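Local coordinates for protein restriction endonuclease (Mycobacterium sp., PDB 4F0Q) that probably recognises DNA carrying methylated cytosine and cleaves it, working as a tetramer with magnesium bound in its endonuclease domain, at residues Cys179-Val190 and Pro202-Val211; Arg79-Ser90 and Leu151-Ala161. All coordinates share one frame; numbering follows the deposited sequence.

Contact 1 of 2, residues Cys179-Val190 and Pro202-Val211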
loop_
_atom_site.group_PDB
_atom_site.type_symbol
_atom_site.label_atom_id
_atom_site.label_comp_id
_atom_site.label_asym_id
_atom_site.label_seq_id
_atom_site.Cartn_x
_atom_site.Cartn_y
_atom_site.Cartn_z
ATOM N N CYS A 179 4.473 -14.470 -29.060
ATOM C CA CYS A 179 4.176 -13.798 -27.799
ATOM C C CYS A 179 5.199 -12.721 -27.449
ATOM O O CYS A 179 5.213 -12.212 -26.329
ATOM C CB CYS A 179 4.082 -14.820 -26.663
ATOM S SG CYS A 179 2.760 -16.038 -26.862
ATOM N N GLY A 180 6.053 -12.380 -28.407
ATOM C CA GLY A 180 7.005 -11.300 -28.225
ATOM C C GLY A 180 8.404 -11.740 -27.836
ATOM O O GLY A 180 8.673 -12.930 -27.660
ATOM N N ALA A 181 9.299 -10.766 -27.713
ATOM C CA ALA A 181 10.658 -11.011 -27.249
ATOM C C ALA A 181 10.742 -10.678 -25.765
ATOM O O ALA A 181 10.184 -9.678 -25.316
ATOM C CB ALA A 181 11.650 -10.174 -28.043
ATOM N N ALA A 182 11.440 -11.514 -25.003
ATOM C CA ALA A 182 11.464 -11.361 -23.552
ATOM C C ALA A 182 12.868 -11.244 -22.966
ATOM O O ALA A 182 13.835 -11.779 -23.510
ATOM C CB ALA A 182 10.708 -12.509 -22.891
ATOM N N ILE A 183 12.962 -10.531 -21.848
ATOM C CA ILE A 183 14.192 -10.449 -21.072
ATOM C C ILE A 183 14.018 -11.275 -19.805
ATOM O O ILE A 183 12.971 -11.215 -19.163
ATOM C CB ILE A 183 14.500 -8.997 -20.658
ATOM C CG1 ILE A 183 14.476 -8.073 -21.874
ATOM C CG2 ILE A 183 15.840 -8.912 -19.942
ATOM C CD1 ILE A 183 14.770 -6.630 -21.541
ATOM N N ILE A 184 15.036 -12.049 -19.447
ATOM C CA ILE A 184 15.005 -12.777 -18.188
ATOM C C ILE A 184 15.126 -11.790 -17.032
ATOM O O ILE A 184 16.225 -11.352 -16.685
ATOM C CB ILE A 184 16.132 -13.826 -18.100
ATOM C CG1 ILE A 184 16.004 -14.836 -19.240
ATOM C CG2 ILE A 184 16.094 -14.540 -16.756
ATOM C CD1 ILE A 184 17.030 -15.944 -19.190
ATOM N N GLU A 185 13.988 -11.432 -16.449
ATOM C CA GLU A 185 13.969 -10.485 -15.343
ATOM C C GLU A 185 14.398 -11.161 -14.048
ATOM O O GLU A 185 15.102 -10.566 -13.230
ATOM C CB GLU A 185 12.584 -9.861 -15.179
ATOM C CG GLU A 185 12.518 -8.804 -14.089
ATOM C CD GLU A 185 11.129 -8.225 -13.921
ATOM O OE1 GLU A 185 10.152 -8.889 -14.326
ATOM O OE2 GLU A 185 11.015 -7.101 -13.387
ATOM N N ARG A 186 13.974 -12.406 -13.862
ATOM C CA ARG A 186 14.379 -13.153 -12.676
ATOM C C ARG A 186 14.513 -14.646 -12.968
ATOM O O ARG A 186 13.805 -15.187 -13.812
ATOM C CB ARG A 186 13.401 -12.909 -11.523
ATOM C CG ARG A 186 13.914 -13.359 -10.164
ATOM C CD ARG A 186 13.059 -12.817 -9.028
ATOM N NE ARG A 186 11.693 -13.330 -9.069
ATOM C CZ ARG A 186 10.788 -13.117 -8.118
ATOM N NH1 ARG A 186 11.104 -12.404 -7.047
ATOM N NH2 ARG A 186 9.566 -13.622 -8.237
ATOM N N LEU A 187 15.441 -15.300 -12.279
ATOM C CA LEU A 187 15.618 -16.743 -12.399
ATOM C C LEU A 187 15.871 -17.326 -11.016
ATOM O O LEU A 187 16.883 -17.026 -10.385
ATOM C CB LEU A 187 16.778 -17.072 -13.344
ATOM C CG LEU A 187 16.934 -18.526 -13.810
ATOM C CD1 LEU A 187 17.557 -18.573 -15.196
ATOM C CD2 LEU A 187 17.768 -19.349 -12.835
ATOM N N GLU A 188 14.952 -18.163 -10.547
ATOM C CA GLU A 188 15.044 -18.700 -9.195
ATOM C C GLU A 188 14.852 -20.212 -9.120
ATOM O O GLU A 188 14.358 -20.839 -10.057
ATOM C CB GLU A 188 14.048 -17.991 -8.272
ATOM C CG GLU A 188 12.637 -17.912 -8.823
ATOM C CD GLU A 188 11.754 -16.972 -8.026
ATOM O OE1 GLU A 188 10.653 -16.635 -8.509
ATOM O OE2 GLU A 188 12.162 -16.570 -6.915
ATOM N N HIS A 189 15.258 -20.785 -7.991
ATOM C CA HIS A 189 15.104 -22.210 -7.735
ATOM C C HIS A 189 13.674 -22.509 -7.304
ATOM O O HIS A 189 13.041 -21.701 -6.626
ATOM C CB HIS A 189 16.089 -22.654 -6.650
ATOM C CG HIS A 189 15.903 -24.071 -6.198
ATOM N ND1 HIS A 189 15.192 -24.403 -5.064
ATOM C CD2 HIS A 189 16.343 -25.239 -6.720
ATOM C CE1 HIS A 189 15.198 -25.714 -4.911
ATOM N NE2 HIS A 189 15.890 -26.246 -5.903
ATOM N N VAL A 190 13.163 -23.668 -7.704
ATOM C CA VAL A 190 11.825 -24.081 -7.302
ATOM C C VAL A 190 11.763 -25.601 -7.178
ATOM O O VAL A 190 12.568 -26.309 -7.775
ATOM C CB VAL A 190 10.755 -23.576 -8.300
ATOM C CG1 VAL A 190 10.782 -24.396 -9.581
ATOM C CG2 VAL A 190 9.368 -23.602 -7.670
ATOM N N PRO A 202 13.649 -30.646 -8.356
ATOM C CA PRO A 202 14.050 -29.242 -8.491
ATOM C C PRO A 202 13.849 -28.754 -9.919
ATOM O O PRO A 202 13.724 -29.568 -10.831
ATOM C CB PRO A 202 15.542 -29.274 -8.154
ATOM C CG PRO A 202 15.972 -30.655 -8.497
ATOM C CD PRO A 202 14.808 -31.530 -8.137
ATOM N N ASN A 203 13.820 -27.438 -10.100
ATOM C CA ASN A 203 13.597 -26.833 -11.406
ATOM C C ASN A 203 13.871 -25.335 -11.343
ATOM O O ASN A 203 14.043 -24.770 -10.260
ATOM C CB ASN A 203 12.162 -27.089 -11.879
ATOM C CG ASN A 203 11.986 -26.864 -13.370
ATOM O OD1 ASN A 203 12.946 -26.926 -14.139
ATOM N ND2 ASN A 203 10.755 -26.599 -13.786
ATOM N N LEU A 204 13.911 -24.696 -12.508
ATOM C CA LEU A 204 14.138 -23.261 -12.583
ATOM C C LEU A 204 12.856 -22.528 -12.962
ATOM O O LEU A 204 12.203 -22.867 -13.948
ATOM C CB LEU A 204 15.242 -22.946 -13.592
ATOM C CG LEU A 204 16.591 -23.631 -13.357
ATOM C CD1 LEU A 204 17.601 -23.188 -14.402
ATOM C CD2 LEU A 204 17.107 -23.347 -11.956
ATOM N N SER A 205 12.499 -21.528 -12.163
ATOM C CA SER A 205 11.339 -20.691 -12.437
ATOM C C SER A 205 11.803 -19.303 -12.862
ATOM O O SER A 205 12.607 -18.673 -12.176
ATOM C CB SER A 205 10.441 -20.597 -11.203
ATOM O OG SER A 205 9.280 -19.832 -11.471
ATOM N N LEU A 206 11.296 -18.832 -13.996
ATOM C CA LEU A 206 11.775 -17.586 -14.583
ATOM C C LEU A 206 10.683 -16.532 -14.752
ATOM O O LEU A 206 9.620 -16.802 -15.315
ATOM C CB LEU A 206 12.448 -17.851 -15.937
ATOM C CG LEU A 206 13.854 -18.463 -15.972
ATOM C CD1 LEU A 206 13.846 -19.942 -15.613
ATOM C CD2 LEU A 206 14.492 -18.249 -17.337
ATOM N N ASP A 207 10.961 -15.333 -14.248
ATOM C CA ASP A 207 10.147 -14.160 -14.527
ATOM C C ASP A 207 10.680 -13.483 -15.780
ATOM O O ASP A 207 11.798 -12.955 -15.785
ATOM C CB ASP A 207 10.187 -13.175 -13.359
ATOM C CG ASP A 207 9.390 -13.652 -12.164
ATOM O OD1 ASP A 207 8.361 -14.331 -12.365
ATOM O OD2 ASP A 207 9.791 -13.342 -11.023
ATOM N N LEU A 208 9.876 -13.509 -16.839
ATOM C CA LEU A 208 10.260 -12.934 -18.121
ATOM C C LEU A 208 9.487 -11.654 -18.405
ATOM O O LEU A 208 8.284 -11.568 -18.147
ATOM C CB LEU A 208 10.025 -13.940 -19.252
ATOM C CG LEU A 208 10.731 -15.291 -19.145
ATOM C CD1 LEU A 208 10.368 -16.173 -20.328
ATOM C CD2 LEU A 208 12.236 -15.108 -19.051
ATOM N N ALA A 209 10.188 -10.663 -18.944
ATOM C CA ALA A 209 9.581 -9.386 -19.288
ATOM C C ALA A 209 9.505 -9.214 -20.800
ATOM O O ALA A 209 10.519 -8.975 -21.456
ATOM C CB ALA A 209 10.366 -8.244 -18.662
ATOM N N VAL A 210 8.303 -9.344 -21.349
ATOM C CA VAL A 210 8.089 -9.139 -22.775
ATOM C C VAL A 210 8.218 -7.657 -23.106
ATOM O O VAL A 210 7.466 -6.832 -22.593
ATOM C CB VAL A 210 6.707 -9.647 -23.221
ATOM C CG1 VAL A 210 6.496 -9.384 -24.703
ATOM C CG2 VAL A 210 6.567 -11.129 -22.914
ATOM N N VAL A 211 9.178 -7.326 -23.965
ATOM C CA VAL A 211 9.479 -5.931 -24.276
ATOM C C VAL A 211 8.448 -5.283 -25.197
ATOM O O VAL A 211 7.919 -5.922 -26.108
ATOM C CB VAL A 211 10.887 -5.776 -24.897
ATOM C CG1 VAL A 211 11.957 -6.128 -23.880
ATOM C CG2 VAL A 211 11.023 -6.641 -26.141
HETATM O O HOH W 1 8.166 -7.678 -27.931
HETATM O O HOH W 2 10.661 -16.505 -10.962
#
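The guanidinium of R186 meets the carboxylate of D207, the two planes tilted 29° apart. OD2 of D207 approaches obliquely and takes both NE and NH2 of R186. The distances are short, 2.7 Å from R186 NE to D207 OD2 and 2.8 Å from R186 NH2 to D207 OD2, but both bonds are weak because the N-H groups point off line. One face of the same guanidinium carries E188 OE2, 3.8 Å above its plane. E188 OE1 also pairs with R186 NH2, by charge alone. R186 thus salt-bridges two acids; their oxygens E188 OE1 and D207 OD2 are 4.2 Å apart, and its charge probably offsets their repulsion. The bend at chi3 (64°) brings NE and NH2 both to D207 OD2. D207 OD1 has its own partners, R113 and H111.

The backbone frame is an antiparallel beta hairpin, strands 175-193 and 200-210, interrupted by a classic beta bulge. E185 and R186 both face D207. The R186 N-H bonds to D207 O at 3.0 Å, in the carbonyl plane and on a lone pair; E185 N reaches the same oxygen in a weak bond. E185 sends its carboxylate elsewhere, to R260 and to R313 of a second subunit.

The face with I184, L187, L206 and L208 is largely apolar; further along it H189 NE2 touches P202 CB. L187 and L206 run side by side, with L187 CD1 3.8 Å from L206 CD2. L206 CD2 also touches I184 CD1, while L208 CD2 lies beside I184 CG1. Helix 130-142 packs on L187 and L204. On the opposite face, at the A181-V211 end, I183 CD1 meets V211 CG1 at 3.7 Å, crossing at about a right angle. G180 has positive phi (98°), with V210 CG1 4.0 Å from its CA.

Contact 2 of 2, residues Arg79-Ser90 and Leu151-Ala161; sequences RSRRALIAIRSS and LLAPPLFLFRA
L152 lies against R79, and this pair makes up one end of the contact. CD2 of L152 sits over one face of the R79 guanidinium, 3.2 Å above its plane and offset toward the rim. Its nearest atom there is R79 NE, 3.4 Å from L152 CD2. The R79 chain is bent at chi2 (-123°), which turns the guanidinium across the leucine. R79 NH1 pairs with E148. Close by, a water accepts from R82 N and donates to L152 O.

I87 fills the middle. Its CD1 packs on L156 CD2 at 3.9 Å, the two side chains meeting at a slant. I87 and L158 instead lie side by side, with I87 CB 4.1 Å from L158 CD2. The I87 backbone bonds on either side of L158: I87 N to F157 O almost straight (176°), and F159 N to I87 O at 2.8 Å. That oxygen also lies in the plane of the F159 ring, at its edge.

I85 continues the same face. Its N-H bonds to P155 O at 3.0 Å, and its CB touches L156 CD1. F157 lies on the opposite face from I87, and L84 CD1, from the loop before the strand, stands over its ring.

These bonds make a parallel beta pair, strand 85-89 beside the start of strand 156-166, within the AspBHI-type N-terminal region. Helix 222-227 covers L84, P155 and F157. Helix 130-142 lies against I85 and L152. Strand 67-69 pairs with the outer edge of 85-89, and strand 175-193 with the other edge of 156-166.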
loop_
_atom_site.group_PDB
_atom_site.type_symbol
_atom_site.label_atom_id
_atom_site.label_comp_id
_atom_site.label_asym_id
_atom_site.label_seq_id
_atom_site.Cartn_x
_atom_site.Cartn_y
_atom_site.Cartn_z
ATOM N N ARG A 79 33.321 -11.303 -31.281
ATOM C CA ARG A 79 33.285 -12.461 -30.398
ATOM C C ARG A 79 32.136 -13.389 -30.769
ATOM O O ARG A 79 31.285 -13.043 -31.589
ATOM C CB ARG A 79 33.151 -12.021 -28.938
ATOM C CG ARG A 79 31.976 -11.095 -28.665
ATOM C CD ARG A 79 32.451 -9.795 -28.037
ATOM N NE ARG A 79 31.421 -9.163 -27.218
ATOM C CZ ARG A 79 30.690 -8.121 -27.600
ATOM N NH1 ARG A 79 30.872 -7.581 -28.796
ATOM N NH2 ARG A 79 29.776 -7.616 -26.781
ATOM N N SER A 80 32.119 -14.568 -30.159
ATOM C CA SER A 80 31.055 -15.535 -30.391
ATOM C C SER A 80 29.806 -15.129 -29.615
ATOM O O SER A 80 29.902 -14.490 -28.567
ATOM C CB SER A 80 31.512 -16.933 -29.975
ATOM O OG SER A 80 30.546 -17.910 -30.323
ATOM N N ARG A 81 28.637 -15.496 -30.128
ATOM C CA ARG A 81 27.381 -15.093 -29.503
ATOM C C ARG A 81 26.222 -16.034 -29.824
ATOM O O ARG A 81 26.158 -16.619 -30.905
ATOM C CB ARG A 81 27.011 -13.669 -29.928
ATOM C CG ARG A 81 26.622 -13.547 -31.394
ATOM C CD ARG A 81 26.131 -12.153 -31.736
ATOM N NE ARG A 81 25.701 -12.057 -33.127
ATOM C CZ ARG A 81 26.513 -11.778 -34.142
ATOM N NH1 ARG A 81 27.804 -11.566 -33.921
ATOM N NH2 ARG A 81 26.036 -11.710 -35.377
ATOM N N ARG A 82 25.305 -16.169 -28.872
ATOM C CA ARG A 82 24.073 -16.914 -29.091
ATOM C C ARG A 82 23.031 -15.975 -29.695
ATOM O O ARG A 82 22.676 -14.960 -29.095
ATOM C CB ARG A 82 23.560 -17.498 -27.775
ATOM C CG ARG A 82 22.483 -18.558 -27.940
ATOM C CD ARG A 82 23.078 -19.894 -28.358
ATOM N NE ARG A 82 24.031 -20.397 -27.371
ATOM C CZ ARG A 82 24.588 -21.603 -27.417
ATOM N NH1 ARG A 82 24.285 -22.437 -28.402
ATOM N NH2 ARG A 82 25.445 -21.976 -26.476
ATOM N N ALA A 83 22.552 -16.317 -30.888
ATOM C CA ALA A 83 21.628 -15.461 -31.628
ATOM C C ALA A 83 20.322 -15.209 -30.880
ATOM O O ALA A 83 19.923 -14.060 -30.683
ATOM C CB ALA A 83 21.346 -16.054 -33.000
ATOM N N LEU A 84 19.660 -16.283 -30.469
ATOM C CA LEU A 84 18.390 -16.169 -29.759
ATOM C C LEU A 84 18.020 -17.478 -29.076
ATOM O O LEU A 84 18.649 -18.511 -29.304
ATOM C CB LEU A 84 17.265 -15.761 -30.716
ATOM C CG LEU A 84 16.594 -16.857 -31.554
ATOM C CD1 LEU A 84 15.344 -16.313 -32.227
ATOM C CD2 LEU A 84 17.543 -17.438 -32.593
ATOM N N ILE A 85 16.995 -17.421 -28.234
ATOM C CA ILE A 85 16.413 -18.619 -27.647
ATOM C C ILE A 85 14.926 -18.682 -27.977
ATOM O O ILE A 85 14.153 -17.813 -27.575
ATOM C CB ILE A 85 16.615 -18.672 -26.123
ATOM C CG1 ILE A 85 18.098 -18.847 -25.789
ATOM C CG2 ILE A 85 15.806 -19.810 -25.520
ATOM C CD1 ILE A 85 18.377 -18.976 -24.311
ATOM N N ALA A 86 14.538 -19.710 -28.724
ATOM C CA ALA A 86 13.151 -19.884 -29.135
ATOM C C ALA A 86 12.420 -20.820 -28.182
ATOM O O ALA A 86 12.782 -21.987 -28.046
ATOM C CB ALA A 86 13.086 -20.417 -30.558
ATOM N N ILE A 87 11.389 -20.301 -27.525
ATOM C CA ILE A 87 10.642 -21.074 -26.540
ATOM C C ILE A 87 9.230 -21.404 -27.018
ATOM O O ILE A 87 8.471 -20.520 -27.413
ATOM C CB ILE A 87 10.580 -20.341 -25.182
ATOM C CG1 ILE A 87 11.953 -20.359 -24.509
ATOM C CG2 ILE A 87 9.542 -20.973 -24.272
ATOM C CD1 ILE A 87 12.013 -19.562 -23.226
ATOM N N ARG A 88 8.893 -22.690 -26.984
ATOM C CA ARG A 88 7.566 -23.152 -27.371
ATOM C C ARG A 88 6.826 -23.706 -26.159
ATOM O O ARG A 88 7.159 -24.776 -25.650
ATOM C CB ARG A 88 7.668 -24.216 -28.463
ATOM C CG ARG A 88 6.340 -24.834 -28.862
ATOM C CD ARG A 88 6.525 -25.816 -30.004
ATOM N NE ARG A 88 5.311 -26.575 -30.283
ATOM C CZ ARG A 88 5.205 -27.481 -31.248
ATOM N NH1 ARG A 88 6.243 -27.741 -32.032
ATOM N NH2 ARG A 88 4.062 -28.127 -31.432
ATOM N N SER A 89 5.824 -22.967 -25.700
ATOM C CA SER A 89 5.068 -23.357 -24.518
ATOM C C SER A 89 3.787 -24.085 -24.902
ATOM O O SER A 89 3.184 -23.801 -25.934
ATOM C CB SER A 89 4.743 -22.131 -23.661
ATOM O OG SER A 89 4.095 -22.506 -22.458
ATOM N N SER A 90 3.381 -25.027 -24.058
ATOM C CA SER A 90 2.171 -25.804 -24.290
ATOM C C SER A 90 1.751 -26.487 -22.993
ATOM O O SER A 90 2.603 -26.882 -22.195
ATOM C CB SER A 90 2.412 -26.847 -25.384
ATOM O OG SER A 90 3.434 -27.755 -25.009
ATOM N N LEU A 151 24.954 -6.831 -25.013
ATOM C CA LEU A 151 24.905 -6.895 -26.471
ATOM C C LEU A 151 24.878 -8.343 -26.947
ATOM O O LEU A 151 24.347 -8.646 -28.015
ATOM C CB LEU A 151 26.111 -6.174 -27.080
ATOM C CG LEU A 151 26.054 -4.649 -27.171
ATOM C CD1 LEU A 151 27.429 -4.080 -27.482
ATOM C CD2 LEU A 151 25.055 -4.228 -28.232
ATOM N N LEU A 152 25.452 -9.230 -26.140
ATOM C CA LEU A 152 25.566 -10.643 -26.487
ATOM C C LEU A 152 24.339 -11.444 -26.066
ATOM O O LEU A 152 24.125 -12.555 -26.551
ATOM C CB LEU A 152 26.811 -11.243 -25.833
ATOM C CG LEU A 152 28.149 -10.605 -26.202
ATOM C CD1 LEU A 152 29.268 -11.196 -25.360
ATOM C CD2 LEU A 152 28.429 -10.797 -27.681
ATOM N N ALA A 153 23.544 -10.877 -25.163
ATOM C CA ALA A 153 22.378 -11.564 -24.613
ATOM C C ALA A 153 21.366 -11.960 -25.682
ATOM O O ALA A 153 20.848 -11.107 -26.403
ATOM C CB ALA A 153 21.712 -10.705 -23.547
ATOM N N PRO A 154 21.080 -13.268 -25.786
ATOM C CA PRO A 154 20.117 -13.795 -26.756
ATOM C C PRO A 154 18.673 -13.508 -26.352
ATOM O O PRO A 154 18.247 -13.914 -25.271
ATOM C CB PRO A 154 20.385 -15.302 -26.728
ATOM C CG PRO A 154 20.934 -15.560 -25.369
ATOM C CD PRO A 154 21.723 -14.337 -25.000
ATOM N N PRO A 155 17.927 -12.805 -27.216
ATOM C CA PRO A 155 16.512 -12.497 -26.981
ATOM C C PRO A 155 15.673 -13.760 -26.832
ATOM O O PRO A 155 15.899 -14.734 -27.548
ATOM C CB PRO A 155 16.103 -11.747 -28.253
ATOM C CG PRO A 155 17.372 -11.181 -28.783
ATOM C CD PRO A 155 18.427 -12.192 -28.458
ATOM N N LEU A 156 14.718 -13.741 -25.908
ATOM C CA LEU A 156 13.823 -14.878 -25.720
ATOM C C LEU A 156 12.515 -14.689 -26.479
ATOM O O LEU A 156 11.573 -14.073 -25.978
ATOM C CB LEU A 156 13.550 -15.125 -24.233
ATOM C CG LEU A 156 14.456 -16.135 -23.521
ATOM C CD1 LEU A 156 15.905 -15.665 -23.493
ATOM C CD2 LEU A 156 13.951 -16.409 -22.113
ATOM N N PHE A 157 12.470 -15.224 -27.696
ATOM C CA PHE A 157 11.271 -15.170 -28.521
ATOM C C PHE A 157 10.266 -16.216 -28.062
ATOM O O PHE A 157 10.493 -17.417 -28.210
ATOM C CB PHE A 157 11.623 -15.384 -29.995
ATOM C CG PHE A 157 12.099 -14.143 -30.690
ATOM C CD1 PHE A 157 13.218 -13.464 -30.237
ATOM C CD2 PHE A 157 11.431 -13.657 -31.801
ATOM C CE1 PHE A 157 13.656 -12.320 -30.875
ATOM C CE2 PHE A 157 11.868 -12.515 -32.446
ATOM C CZ PHE A 157 12.981 -11.846 -31.983
ATOM N N LEU A 158 9.157 -15.751 -27.502
ATOM C CA LEU A 158 8.157 -16.647 -26.939
ATOM C C LEU A 158 7.136 -17.099 -27.977
ATOM O O LEU A 158 6.671 -16.308 -28.793
ATOM C CB LEU A 158 7.449 -15.979 -25.759
ATOM C CG LEU A 158 8.372 -15.488 -24.642
ATOM C CD1 LEU A 158 7.579 -14.810 -23.538
ATOM C CD2 LEU A 158 9.198 -16.637 -24.085
ATOM N N PHE A 159 6.804 -18.384 -27.937
ATOM C CA PHE A 159 5.760 -18.942 -28.784
ATOM C C PHE A 159 4.892 -19.884 -27.962
ATOM O O PHE A 159 5.370 -20.497 -27.008
ATOM C CB PHE A 159 6.367 -19.699 -29.968
ATOM C CG PHE A 159 7.154 -18.832 -30.908
ATOM C CD1 PHE A 159 6.527 -18.177 -31.955
ATOM C CD2 PHE A 159 8.521 -18.676 -30.749
ATOM C CE1 PHE A 159 7.247 -17.380 -32.822
ATOM C CE2 PHE A 159 9.246 -17.880 -31.613
ATOM C CZ PHE A 159 8.608 -17.230 -32.651
ATOM N N ARG A 160 3.618 -19.999 -28.321
ATOM C CA ARG A 160 2.754 -20.970 -27.649
ATOM C C ARG A 160 1.814 -21.699 -28.607
ATOM O O ARG A 160 1.154 -21.079 -29.437
ATOM C CB ARG A 160 1.971 -20.322 -26.500
ATOM C CG ARG A 160 1.075 -19.165 -26.907
ATOM C CD ARG A 160 0.378 -18.569 -25.695
ATOM N NE ARG A 160 -0.336 -17.336 -26.016
ATOM C CZ ARG A 160 -0.997 -16.605 -25.125
ATOM N NH1 ARG A 160 -1.036 -16.983 -23.855
ATOM N NH2 ARG A 160 -1.619 -15.496 -25.500
ATOM N N ALA A 161 1.765 -23.022 -28.486
ATOM C CA ALA A 161 0.895 -23.839 -29.326
ATOM C C ALA A 161 -0.573 -23.523 -29.063
ATOM O O ALA A 161 -1.104 -23.837 -27.998
ATOM C CB ALA A 161 1.171 -25.317 -29.093
HETATM O O HOH W 3 25.418 -15.059 -26.355
HETATM O O HOH W 4 11.989 -17.610 -25.953
#

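Overall arrangement
From the N terminus, R79-S90 comes first. Sixty residues follow, including strands 104-106 and 111-115 and helix 130-142, before L151-A161 returns to close contact 2. Contact 1 opens later, at C179, and closes after an 11-residue link as a local hairpin. The two contacts are in series and neither nests in the other. Their centres are 12 Å apart. They join where strand 156-166 pairs antiparallel with strand 175-193: A182 N lies 2.7 Å from L156 O, a probable hydrogen bond. L208 also packs on L156. Four strands, 85-89, 156-166, 175-193 and 200-210, thus run consecutively through one mixed sheet, and helix 130-142 touches both contacts.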